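Local coordinates for protein PT26-6P (PDB 2WB7) that is of unknown function but is encoded by a mobile extrachromosomal element of Thermococcus and combines immunoglobulin-like domains with a helical domain, at residues A[42-53]-A[208-217]. Residues are numbered along the deposited sequence; the frame is centred on the assembly and turned at random.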
loop_
_atom_site.group_PDB
_atom_site.type_symbol
_atom_site.label_atom_id
_atom_site.label_comp_id
_atom_site.label_asym_id
_atom_site.label_seq_id
_atom_site.Cartn_x
_atom_site.Cartn_y
_atom_site.Cartn_z
ATOM N N TYR A 42 18.774 -17.302 -0.798
ATOM C CA TYR A 42 18.016 -17.555 0.412
ATOM C C TYR A 42 18.680 -18.694 1.152
ATOM O O TYR A 42 18.505 -18.843 2.354
ATOM C CB TYR A 42 16.568 -17.920 0.088
ATOM C CG TYR A 42 15.653 -16.733 -0.138
ATOM C CD1 TYR A 42 16.159 -15.489 -0.520
ATOM C CD2 TYR A 42 14.280 -16.860 0.006
ATOM C CE1 TYR A 42 15.309 -14.398 -0.740
ATOM C CE2 TYR A 42 13.429 -15.781 -0.213
ATOM C CZ TYR A 42 13.947 -14.561 -0.574
ATOM O OH TYR A 42 13.083 -13.523 -0.786
ATOM N N GLY A 43 19.435 -19.504 0.417
ATOM C CA GLY A 43 20.234 -20.569 1.015
ATOM C C GLY A 43 20.655 -21.626 0.017
ATOM O O GLY A 43 20.313 -21.545 -1.161
ATOM N N ASN A 44 21.391 -22.628 0.490
ATOM C CA ASN A 44 21.926 -23.672 -0.389
ATOM C C ASN A 44 22.013 -25.058 0.251
ATOM O O ASN A 44 21.858 -25.205 1.464
ATOM C CB ASN A 44 23.304 -23.265 -0.926
ATOM C CG ASN A 44 24.229 -22.795 0.158
ATOM O OD1 ASN A 44 24.509 -23.517 1.107
ATOM N ND2 ASN A 44 24.708 -21.571 0.027
ATOM N N GLY A 45 22.242 -26.072 -0.579
ATOM C CA GLY A 45 22.405 -27.431 -0.076
ATOM C C GLY A 45 23.773 -27.542 0.572
ATOM O O GLY A 45 24.610 -26.641 0.425
ATOM N N GLY A 46 24.014 -28.624 1.309
ATOM C CA GLY A 46 25.379 -28.918 1.748
ATOM C C GLY A 46 26.283 -28.790 0.525
ATOM O O GLY A 46 25.859 -29.111 -0.595
ATOM N N THR A 47 27.507 -28.295 0.709
ATOM C CA THR A 47 28.409 -28.069 -0.430
ATOM C C THR A 47 29.089 -29.375 -0.901
ATOM O O THR A 47 30.122 -29.358 -1.573
ATOM C CB THR A 47 29.431 -26.943 -0.131
ATOM O OG1 THR A 47 30.137 -27.245 1.083
ATOM C CG2 THR A 47 28.707 -25.586 0.009
ATOM N N ALA A 48 28.475 -30.500 -0.540
ATOM C CA ALA A 48 28.825 -31.809 -1.072
ATOM C C ALA A 48 27.627 -32.360 -1.854
ATOM O O ALA A 48 26.517 -31.826 -1.766
ATOM C CB ALA A 48 29.193 -32.749 0.061
ATOM N N GLY A 49 27.838 -33.429 -2.613
ATOM C CA GLY A 49 26.742 -34.050 -3.346
ATOM C C GLY A 49 26.915 -33.944 -4.848
ATOM O O GLY A 49 27.535 -33.002 -5.352
ATOM N N GLN A 50 26.366 -34.924 -5.564
ATOM C CA GLN A 50 26.453 -34.978 -7.018
ATOM C C GLN A 50 25.800 -33.756 -7.657
ATOM O O GLN A 50 25.765 -33.628 -8.884
ATOM C CB GLN A 50 25.772 -36.246 -7.551
ATOM C CG GLN A 50 26.309 -37.564 -7.000
ATOM C CD GLN A 50 25.554 -38.020 -5.764
ATOM O OE1 GLN A 50 25.115 -37.195 -4.952
ATOM N NE2 GLN A 50 25.389 -39.342 -5.615
ATOM N N VAL A 51 25.251 -32.883 -6.816
ATOM C CA VAL A 51 24.602 -31.660 -7.265
ATOM C C VAL A 51 24.716 -30.605 -6.162
ATOM O O VAL A 51 24.484 -30.886 -4.984
ATOM C CB VAL A 51 23.116 -31.897 -7.587
ATOM C CG1 VAL A 51 22.516 -30.667 -8.221
ATOM C CG2 VAL A 51 22.952 -33.091 -8.491
ATOM N N LEU A 52 25.108 -29.397 -6.545
ATOM C CA LEU A 52 25.089 -28.268 -5.634
ATOM C C LEU A 52 23.754 -27.564 -5.829
ATOM O O LEU A 52 23.321 -27.358 -6.966
ATOM C CB LEU A 52 26.249 -27.311 -5.915
ATOM C CG LEU A 52 27.573 -27.594 -5.198
ATOM C CD1 LEU A 52 27.422 -27.496 -3.661
ATOM C CD2 LEU A 52 28.106 -28.953 -5.617
ATOM N N ILE A 53 23.088 -27.217 -4.731
ATOM C CA ILE A 53 21.770 -26.590 -4.810
ATOM C C ILE A 53 21.804 -25.186 -4.228
ATOM O O ILE A 53 22.246 -24.996 -3.097
ATOM C CB ILE A 53 20.707 -27.414 -4.055
ATOM C CG1 ILE A 53 20.837 -28.902 -4.413
ATOM C CG2 ILE A 53 19.312 -26.875 -4.348
ATOM C CD1 ILE A 53 19.700 -29.785 -3.902
ATOM N N PHE A 208 20.787 -40.947 -5.574
ATOM C CA PHE A 208 20.955 -39.898 -4.578
ATOM C C PHE A 208 19.638 -39.181 -4.316
ATOM O O PHE A 208 18.733 -39.146 -5.158
ATOM C CB PHE A 208 22.031 -38.884 -4.997
ATOM C CG PHE A 208 21.723 -38.176 -6.283
ATOM C CD1 PHE A 208 20.941 -37.019 -6.295
ATOM C CD2 PHE A 208 22.207 -38.667 -7.483
ATOM C CE1 PHE A 208 20.645 -36.371 -7.483
ATOM C CE2 PHE A 208 21.922 -38.019 -8.677
ATOM C CZ PHE A 208 21.134 -36.872 -8.678
ATOM N N THR A 209 19.538 -38.633 -3.116
ATOM C CA THR A 209 18.460 -37.749 -2.759
ATOM C C THR A 209 19.113 -36.573 -2.054
ATOM O O THR A 209 19.625 -36.700 -0.939
ATOM C CB THR A 209 17.447 -38.420 -1.832
ATOM O OG1 THR A 209 16.673 -39.360 -2.582
ATOM C CG2 THR A 209 16.524 -37.374 -1.225
ATOM N N LEU A 210 19.155 -35.438 -2.736
ATOM C CA LEU A 210 19.761 -34.261 -2.154
ATOM C C LEU A 210 18.659 -33.315 -1.723
ATOM O O LEU A 210 17.578 -33.266 -2.328
ATOM C CB LEU A 210 20.750 -33.618 -3.134
ATOM C CG LEU A 210 21.908 -34.556 -3.518
ATOM C CD1 LEU A 210 22.903 -33.893 -4.473
ATOM C CD2 LEU A 210 22.635 -35.089 -2.281
ATOM N N LYS A 211 18.921 -32.588 -0.652
ATOM C CA LYS A 211 17.918 -31.725 -0.074
ATOM C C LYS A 211 18.576 -30.468 0.467
ATOM O O LYS A 211 19.596 -30.529 1.159
ATOM C CB LYS A 211 17.154 -32.468 1.024
ATOM C CG LYS A 211 16.796 -31.612 2.231
ATOM C CD LYS A 211 16.461 -32.500 3.435
ATOM C CE LYS A 211 16.282 -31.683 4.714
ATOM N NZ LYS A 211 15.087 -30.791 4.629
ATOM N N ALA A 212 17.995 -29.327 0.114
ATOM C CA ALA A 212 18.466 -28.032 0.572
ATOM C C ALA A 212 17.306 -27.284 1.211
ATOM O O ALA A 212 16.140 -27.578 0.957
ATOM C CB ALA A 212 19.065 -27.232 -0.588
ATOM N N GLU A 213 17.638 -26.323 2.058
ATOM C CA GLU A 213 16.640 -25.541 2.759
ATOM C C GLU A 213 17.177 -24.139 3.024
ATOM O O GLU A 213 18.385 -23.937 3.102
ATOM C CB GLU A 213 16.292 -26.227 4.067
ATOM C CG GLU A 213 15.289 -25.507 4.924
ATOM C CD GLU A 213 14.933 -26.330 6.125
ATOM O OE1 GLU A 213 15.004 -25.794 7.257
ATOM O OE2 GLU A 213 14.611 -27.528 5.923
ATOM N N THR A 214 16.281 -23.170 3.160
ATOM C CA THR A 214 16.708 -21.800 3.402
ATOM C C THR A 214 16.801 -21.527 4.893
ATOM O O THR A 214 16.404 -22.359 5.709
ATOM C CB THR A 214 15.765 -20.783 2.728
ATOM O OG1 THR A 214 14.423 -20.992 3.184
ATOM C CG2 THR A 214 15.800 -20.958 1.215
ATOM N N THR A 215 17.327 -20.361 5.248
ATOM C CA THR A 215 17.434 -19.995 6.652
ATOM C C THR A 215 16.934 -18.576 6.875
ATOM O O THR A 215 17.499 -17.629 6.340
ATOM C CB THR A 215 18.897 -20.099 7.142
ATOM O OG1 THR A 215 19.553 -21.189 6.474
ATOM C CG2 THR A 215 18.940 -20.318 8.653
ATOM N N THR A 216 15.872 -18.423 7.656
ATOM C CA THR A 216 15.310 -17.094 7.868
ATOM C C THR A 216 14.870 -16.479 6.529
ATOM O O THR A 216 15.014 -15.277 6.293
ATOM C CB THR A 216 16.331 -16.177 8.590
ATOM O OG1 THR A 216 16.948 -16.921 9.645
ATOM C CG2 THR A 216 15.662 -14.936 9.170
ATOM N N ALA A 217 14.324 -17.316 5.655
ATOM C CA ALA A 217 13.765 -16.829 4.399
ATOM C C ALA A 217 12.816 -15.669 4.669
ATOM O O ALA A 217 12.914 -14.621 4.034
ATOM C CB ALA A 217 13.035 -17.947 3.668
HETATM O O HOH W 1 20.439 -22.351 3.560
#
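Leu210 pushes its CD1 branch into the turn that leads from Gly49 to Val51, where it lies 3.4 Å from Val51 O and 3.7 Å from Val51 CB. Two residues further along the strand, Ala212 sets its methyl against the backbone of Gly45, with CB 3.4 Å from Gly45 N; Ile53 CG2 covers the same methyl, while Ile53 CD1 reaches along to Leu210 CB. Phe208 ends this apolar row. Gln50 runs past Phe208 in the opposite direction, and its CB lies over one ring face near the rim. A bend at chi2 (92°) carries the Gln50 amide, turned 43° from the ring, back to the start of the Phe208 side chain, with NE2 3.4 Å from Phe208 CB. Val51 CG2 approaches the same ring obliquely.

The arrangement is consistent with two sheets packed face to face, as in immunoglobulin-like sandwiches. The hairpin between strands 39-44 and 52-62 belongs to one sheet and strand 198-213 to another; Val51 and Ile53 also meet Leu73, and Val51 and Phe208 meet Val85. Near the end of strand 39-44, Tyr42 and Gly43 both face Ile55 in a classic beta bulge.

Toward Thr215 the join is looser and wetter. Backbone pairing here amounts to a weak bond from Thr215 N to Tyr42 O (3.5 Å), beside which Thr214 CG2 meets Tyr42 CB. A water accepts from Asn44 N and donates to Glu213 O at 2.6 Å, linking the two segments. On the outer side of strand 198-213, Glu213 OE2 pairs with Lys211 NZ and with Arg166.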